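Local coordinates for lipolytic enzyme, g-d-s-l (Clostridium thermocellum, PDB 2W47), which carries a family 6 carbohydrate-binding module, the beta-sandwich domain modelled here with a bound glycan and a calcium ion, at residues 68-73 and 119-124; 81-86 and 95-100. One frame throughout, in Å; residues are numbered along the deposited sequence. Where two conformers were deposited one is given.

Contact 1 of 2, residues 68-73 and 119-124; sequences RPMRIT and GGPNVD. With AQA (4-deoxy-beta-L-threo-hex-4-enopyranuronic acid), chain B.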
loop_
_atom_site.group_PDB
_atom_site.type_symbol
_atom_site.label_atom_id
_atom_site.label_comp_id
_atom_site.label_asym_id
_atom_site.label_seq_id
_atom_site.Cartn_x
_atom_site.Cartn_y
_atom_site.Cartn_z
ATOM N N ARG A 68 8.079 -9.521 1.196
ATOM C CA ARG A 68 7.161 -9.233 2.304
ATOM C C ARG A 68 5.749 -9.126 1.739
ATOM O O ARG A 68 5.248 -8.022 1.503
ATOM C CB ARG A 68 7.568 -7.938 3.015
ATOM C CG ARG A 68 8.842 -8.108 3.825
ATOM C CD ARG A 68 9.134 -6.901 4.692
ATOM N NE ARG A 68 10.214 -7.158 5.642
ATOM C CZ ARG A 68 10.591 -6.292 6.576
ATOM N NH1 ARG A 68 9.977 -5.113 6.680
ATOM N NH2 ARG A 68 11.577 -6.600 7.409
ATOM N N PRO A 69 5.109 -10.279 1.504
ATOM C CA PRO A 69 3.822 -10.282 0.822
ATOM C C PRO A 69 2.706 -9.727 1.702
ATOM O O PRO A 69 2.760 -9.820 2.941
ATOM C CB PRO A 69 3.601 -11.767 0.502
ATOM C CG PRO A 69 4.335 -12.483 1.590
ATOM C CD PRO A 69 5.552 -11.650 1.840
ATOM N N MET A 70 1.709 -9.131 1.056
ATOM C CA MET A 70 0.563 -8.584 1.775
ATOM C C MET A 70 -0.740 -8.958 1.116
ATOM O O MET A 70 -0.826 -9.069 -0.109
ATOM C CB MET A 70 0.658 -7.064 1.927
ATOM C CG MET A 70 1.921 -6.615 2.632
ATOM S SD MET A 70 1.728 -5.032 3.472
ATOM C CE MET A 70 1.944 -3.887 2.108
ATOM N N ARG A 71 -1.747 -9.164 1.955
ATOM C CA ARG A 71 -3.102 -9.451 1.523
ATOM C C ARG A 71 -3.818 -8.123 1.309
ATOM O O ARG A 71 -3.897 -7.306 2.227
ATOM C CB ARG A 71 -3.799 -10.257 2.622
ATOM C CG ARG A 71 -5.013 -11.067 2.187
ATOM C CD ARG A 71 -5.623 -11.843 3.356
ATOM N NE ARG A 71 -4.665 -12.757 3.979
ATOM C CZ ARG A 71 -4.047 -12.532 5.137
ATOM N NH1 ARG A 71 -3.192 -13.427 5.605
ATOM N NH2 ARG A 71 -4.276 -11.421 5.829
ATOM N N ILE A 72 -4.327 -7.908 0.107
ATOM C CA ILE A 72 -5.001 -6.660 -0.233
ATOM C C ILE A 72 -6.494 -6.865 -0.275
ATOM O O ILE A 72 -6.995 -7.741 -0.984
ATOM C CB ILE A 72 -4.509 -6.086 -1.584
ATOM C CG1 ILE A 72 -2.979 -6.164 -1.697
ATOM C CG2 ILE A 72 -5.047 -4.661 -1.793
ATOM C CD1 ILE A 72 -2.200 -5.443 -0.591
ATOM N N THR A 73 -7.197 -6.031 0.480
ATOM C CA THR A 73 -8.649 -6.072 0.508
ATOM C C THR A 73 -9.245 -4.727 0.101
ATOM O O THR A 73 -8.685 -3.669 0.392
ATOM C CB THR A 73 -9.204 -6.494 1.889
ATOM O OG1 THR A 73 -8.663 -5.646 2.912
ATOM C CG2 THR A 73 -8.854 -7.938 2.205
ATOM N N GLY A 119 6.668 -9.008 8.908
ATOM C CA GLY A 119 5.775 -7.872 8.666
ATOM C C GLY A 119 5.750 -7.396 7.229
ATOM O O GLY A 119 6.203 -8.097 6.315
ATOM N N GLY A 120 5.194 -6.202 7.029
ATOM C CA GLY A 120 5.077 -5.634 5.695
ATOM C C GLY A 120 6.286 -4.790 5.347
ATOM O O GLY A 120 7.112 -4.500 6.221
ATOM N N PRO A 121 6.386 -4.367 4.077
ATOM C CA PRO A 121 7.440 -3.445 3.679
ATOM C C PRO A 121 7.187 -2.091 4.336
ATOM O O PRO A 121 6.083 -1.828 4.832
ATOM C CB PRO A 121 7.229 -3.314 2.167
ATOM C CG PRO A 121 5.761 -3.521 1.986
ATOM C CD PRO A 121 5.448 -4.629 2.968
ATOM N N ASN A 122 8.194 -1.229 4.333
ATOM C CA ASN A 122 7.944 0.169 4.677
ATOM C C ASN A 122 7.168 0.805 3.538
ATOM O O ASN A 122 7.491 0.586 2.367
ATOM C CB ASN A 122 9.243 0.919 4.920
ATOM C CG ASN A 122 9.912 0.525 6.218
ATOM O OD1 ASN A 122 9.314 -0.122 7.079
ATOM N ND2 ASN A 122 11.178 0.926 6.374
ATOM N N VAL A 123 6.129 1.569 3.867
ATOM C CA VAL A 123 5.219 2.107 2.842
ATOM C C VAL A 123 5.123 3.628 2.941
ATOM O O VAL A 123 4.736 4.189 3.987
ATOM C CB VAL A 123 3.804 1.477 2.918
ATOM C CG1 VAL A 123 2.892 2.104 1.886
ATOM C CG2 VAL A 123 3.878 -0.045 2.697
ATOM N N ASP A 124 5.494 4.290 1.853
ATOM C CA ASP A 124 5.537 5.741 1.784
ATOM C C ASP A 124 4.149 6.342 1.562
ATOM O O ASP A 124 3.760 7.317 2.228
ATOM C CB ASP A 124 6.470 6.135 0.632
ATOM C CG ASP A 124 6.741 7.615 0.567
ATOM O OD1 ASP A 124 6.680 8.291 1.613
ATOM O OD2 ASP A 124 7.055 8.098 -0.543
HETATM O O6A AQA B . 12.738 -4.777 9.222
HETATM C C6 AQA B . 12.169 -3.653 9.130
HETATM O O6B AQA B . 10.932 -3.539 8.934
HETATM C C5 AQA B . 12.908 -2.548 9.236
HETATM O O5 AQA B . 14.340 -2.734 9.430
HETATM C C4 AQA B . 12.353 -1.318 9.136
HETATM C C3 AQA B . 13.162 -0.084 9.485
HETATM O O3 AQA B . 12.646 1.087 8.836
HETATM C C2 AQA B . 14.599 -0.333 9.047
HETATM O O2 AQA B . 15.433 0.782 9.366
HETATM C C1 AQA B . 15.138 -1.584 9.733
HETATM O O HOH W 1 4.576 -10.177 4.955
#

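Contact 2 of 2, residues 81-86 and 95-100; sequences PSMDFV and NEAGIV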
loop_
_atom_site.group_PDB
_atom_site.type_symbol
_atom_site.label_atom_id
_atom_site.label_comp_id
_atom_site.label_asym_id
_atom_site.label_seq_id
_atom_site.Cartn_x
_atom_site.Cartn_y
_atom_site.Cartn_z
ATOM N N PRO A 81 -4.792 -12.098 -2.781
ATOM C CA PRO A 81 -4.421 -12.869 -1.595
ATOM C C PRO A 81 -2.970 -12.666 -1.156
ATOM O O PRO A 81 -2.700 -12.603 0.036
ATOM C CB PRO A 81 -4.659 -14.321 -2.026
ATOM C CG PRO A 81 -5.717 -14.211 -3.087
ATOM C CD PRO A 81 -5.368 -12.958 -3.836
ATOM N N SER A 82 -2.048 -12.561 -2.109
ATOM C CA SER A 82 -0.641 -12.396 -1.775
ATOM C C SER A 82 0.059 -11.515 -2.793
ATOM O O SER A 82 0.569 -11.992 -3.811
ATOM C CB SER A 82 0.049 -13.759 -1.669
ATOM O OG SER A 82 1.336 -13.607 -1.111
ATOM N N MET A 83 0.056 -10.216 -2.512
ATOM C CA MET A 83 0.730 -9.222 -3.337
ATOM C C MET A 83 2.186 -9.141 -2.907
ATOM O O MET A 83 2.484 -8.963 -1.716
ATOM C CB MET A 83 0.056 -7.856 -3.181
ATOM C CG MET A 83 0.660 -6.791 -4.071
ATOM S SD MET A 83 -0.292 -5.274 -3.963
ATOM C CE MET A 83 0.736 -4.216 -4.972
ATOM N N ASP A 84 3.088 -9.290 -3.873
ATOM C CA ASP A 84 4.519 -9.271 -3.595
ATOM C C ASP A 84 5.068 -7.875 -3.381
ATOM O O ASP A 84 4.710 -6.924 -4.096
ATOM C CB ASP A 84 5.295 -9.944 -4.735
ATOM C CG ASP A 84 4.987 -11.418 -4.859
ATOM O OD1 ASP A 84 4.643 -12.058 -3.849
ATOM O OD2 ASP A 84 5.094 -11.940 -5.988
ATOM N N PHE A 85 5.943 -7.782 -2.383
ATOM C CA PHE A 85 6.735 -6.598 -2.108
ATOM C C PHE A 85 8.166 -7.076 -1.968
ATOM O O PHE A 85 8.676 -7.303 -0.869
ATOM C CB PHE A 85 6.217 -5.897 -0.854
ATOM C CG PHE A 85 4.862 -5.283 -1.050
ATOM C CD1 PHE A 85 4.745 -3.968 -1.489
ATOM C CD2 PHE A 85 3.703 -6.044 -0.869
ATOM C CE1 PHE A 85 3.498 -3.398 -1.705
ATOM C CE2 PHE A 85 2.454 -5.486 -1.086
ATOM C CZ PHE A 85 2.355 -4.152 -1.505
ATOM N N VAL A 86 8.805 -7.245 -3.122
ATOM C CA VAL A 86 10.130 -7.844 -3.187
ATOM C C VAL A 86 11.187 -6.866 -2.700
ATOM O O VAL A 86 10.936 -5.658 -2.579
ATOM C CB VAL A 86 10.474 -8.374 -4.617
ATOM C CG1 VAL A 86 9.434 -9.384 -5.081
ATOM C CG2 VAL A 86 10.591 -7.233 -5.636
ATOM N N ASN A 95 10.680 1.619 -4.314
ATOM C CA ASN A 95 10.140 1.169 -5.590
ATOM C C ASN A 95 8.621 1.175 -5.529
ATOM O O ASN A 95 8.036 1.571 -4.516
ATOM C CB ASN A 95 10.674 -0.225 -5.932
ATOM C CG ASN A 95 12.163 -0.227 -6.246
ATOM O OD1 ASN A 95 12.779 0.823 -6.456
ATOM N ND2 ASN A 95 12.747 -1.419 -6.284
ATOM N N GLU A 96 7.984 0.760 -6.616
ATOM C CA GLU A 96 6.533 0.699 -6.695
ATOM C C GLU A 96 6.065 -0.744 -6.829
ATOM O O GLU A 96 6.726 -1.556 -7.475
ATOM C CB GLU A 96 6.035 1.477 -7.910
ATOM C CG GLU A 96 6.193 2.992 -7.859
ATOM C CD GLU A 96 5.605 3.665 -9.101
ATOM O OE1 GLU A 96 5.708 3.095 -10.205
ATOM O OE2 GLU A 96 5.048 4.775 -8.982
ATOM N N ALA A 97 4.926 -1.049 -6.219
ATOM C CA ALA A 97 4.210 -2.300 -6.454
ATOM C C ALA A 97 2.746 -1.943 -6.570
ATOM O O ALA A 97 2.205 -1.235 -5.715
ATOM C CB ALA A 97 4.445 -3.295 -5.326
ATOM N N GLY A 98 2.107 -2.417 -7.632
ATOM C CA GLY A 98 0.755 -1.997 -7.931
ATOM C C GLY A 98 -0.160 -3.117 -8.366
ATOM O O GLY A 98 0.294 -4.186 -8.802
ATOM N N ILE A 99 -1.455 -2.866 -8.214
ATOM C CA ILE A 99 -2.500 -3.715 -8.770
ATOM C C ILE A 99 -3.557 -2.824 -9.393
ATOM O O ILE A 99 -3.618 -1.622 -9.119
ATOM C CB ILE A 99 -3.172 -4.649 -7.714
ATOM C CG1 ILE A 99 -3.800 -3.844 -6.569
ATOM C CG2 ILE A 99 -2.199 -5.707 -7.204
ATOM C CD1 ILE A 99 -4.728 -4.659 -5.689
ATOM N N VAL A 100 -4.381 -3.420 -10.242
ATOM C CA VAL A 100 -5.572 -2.763 -10.736
ATOM C C VAL A 100 -6.759 -3.406 -10.021
ATOM O O VAL A 100 -6.830 -4.625 -9.902
ATOM C CB VAL A 100 -5.689 -2.894 -12.271
ATOM C CG1 VAL A 100 -6.987 -2.303 -12.761
ATOM C CG2 VAL A 100 -4.516 -2.200 -12.942
#

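Contact 1 of 2, residues 68-73 and 119-124
At the edge of the Arg68 guanidinium lie AQA O6A, in its plane, and Gly120 O, tilted somewhat out of it; Gly119 O approaches obliquely. The site belongs to a family 6 carbohydrate-binding module, a beta-sandwich with its glycan pocket formed partly by loops. Arg68 NH1 donates to Gly120 O at 3.0 Å. This bond is bent, with an N-H...O angle of 136°, and NH1 stands 40° above the carbonyl plane. The two bonds to the sugar are straighter: Arg68 NH1 to AQA O6B is 2.9 Å, and Arg68 NH2 to AQA O6A is 2.8 Å. NH1 thus bridges protein and ligand. NH2 also forms a salt bridge with Asp118, which together with Gly120 should fix the turn of the guanidinium. Asn122 holds the same sugar from another point, with ND2 2.9 Å from AQA O3. Glu20, Asn23 and Asn36 add further bonds to AQA. The calcium ion, bound by Asn33, Tyr34 and Asn36, lies about 4 Å from the Arg68 side chain.

Behind the pocket the contact becomes apolar. Met70, at the start of strand 70-74, and Pro121 meet tip to tip, with Met70 CE 3.7 Å from Pro121 CD. The Met70 chain bends at its last torsion (chi3 -81°), which places CE by the proline ring. Val123 CG2 lies a little farther from the same methyl. One water ties the two backbones together, donating to Pro69 O at 2.7 Å and to Gly119 O at 3.0 Å. Arg68 O is buried here with no hydrogen-bond partner in the model; Pro121 CD packs against it.

Contact 2 of 2, residues 81-86 and 95-100
Met83 and Ala97 bury the most surface in this contact, followed by Ile99. They join the two sheets of the beta-sandwich: Met83 ends strand 77-83, at the margin of the five-stranded sheet, and the other two lie on strand 95-103, the edge of the four-stranded one. No hydrogen bond crosses, so the contact is packing alone. Met83 is fully extended, with CG anti to the backbone N (chi1 -177°), and reaches across to the opposing strand. Its CE lies over the flat face of the peptide between Ala97 and Gly98, 3.4 Å from Ala97 O and 3.5 Å from Gly98 N. The same methyl is 3.8 Å from Ala97 CB.

Ala97 CB also receives the ring of Phe85, whose CE1 comes within 3.7 Å at an oblique angle. That ring packs edge-to-face with Tyr60 of strand 52-61. Asp84 adds only its carbonyl O, near Ala97 CB; its carboxylate turns to Asn67 instead. At the other end of the contact the chains of Met83 and Ile99 cross obliquely, and Ile99 CG2 touches Met83 SD at 3.8 Å.

How the contacts relate
Contact 1 is wholly buried, whereas contact 2 is only partly so and runs out to the exposed Asp84 and Gly98. Both draw on the five-stranded sheet, where strands 70-74 and 77-83 are neighbours. Contact 2 crosses to strand 95-103 of the four-stranded sheet, whereas contact 1 meets mainly the loop leading into strand 122-130, with Val123 its one touching strand residue there. Probable backbone hydrogen bonds join them directly: Met70 O to Met83 N at 2.8 Å, and Arg68 N to Phe85 O at 3.1 Å. Contact 1 reaches the glycan pocket and combines charged and polar groups with apolar packing. Contact 2, with the Phe85 side chain about 11 Å from AQA, is held by apolar contacts.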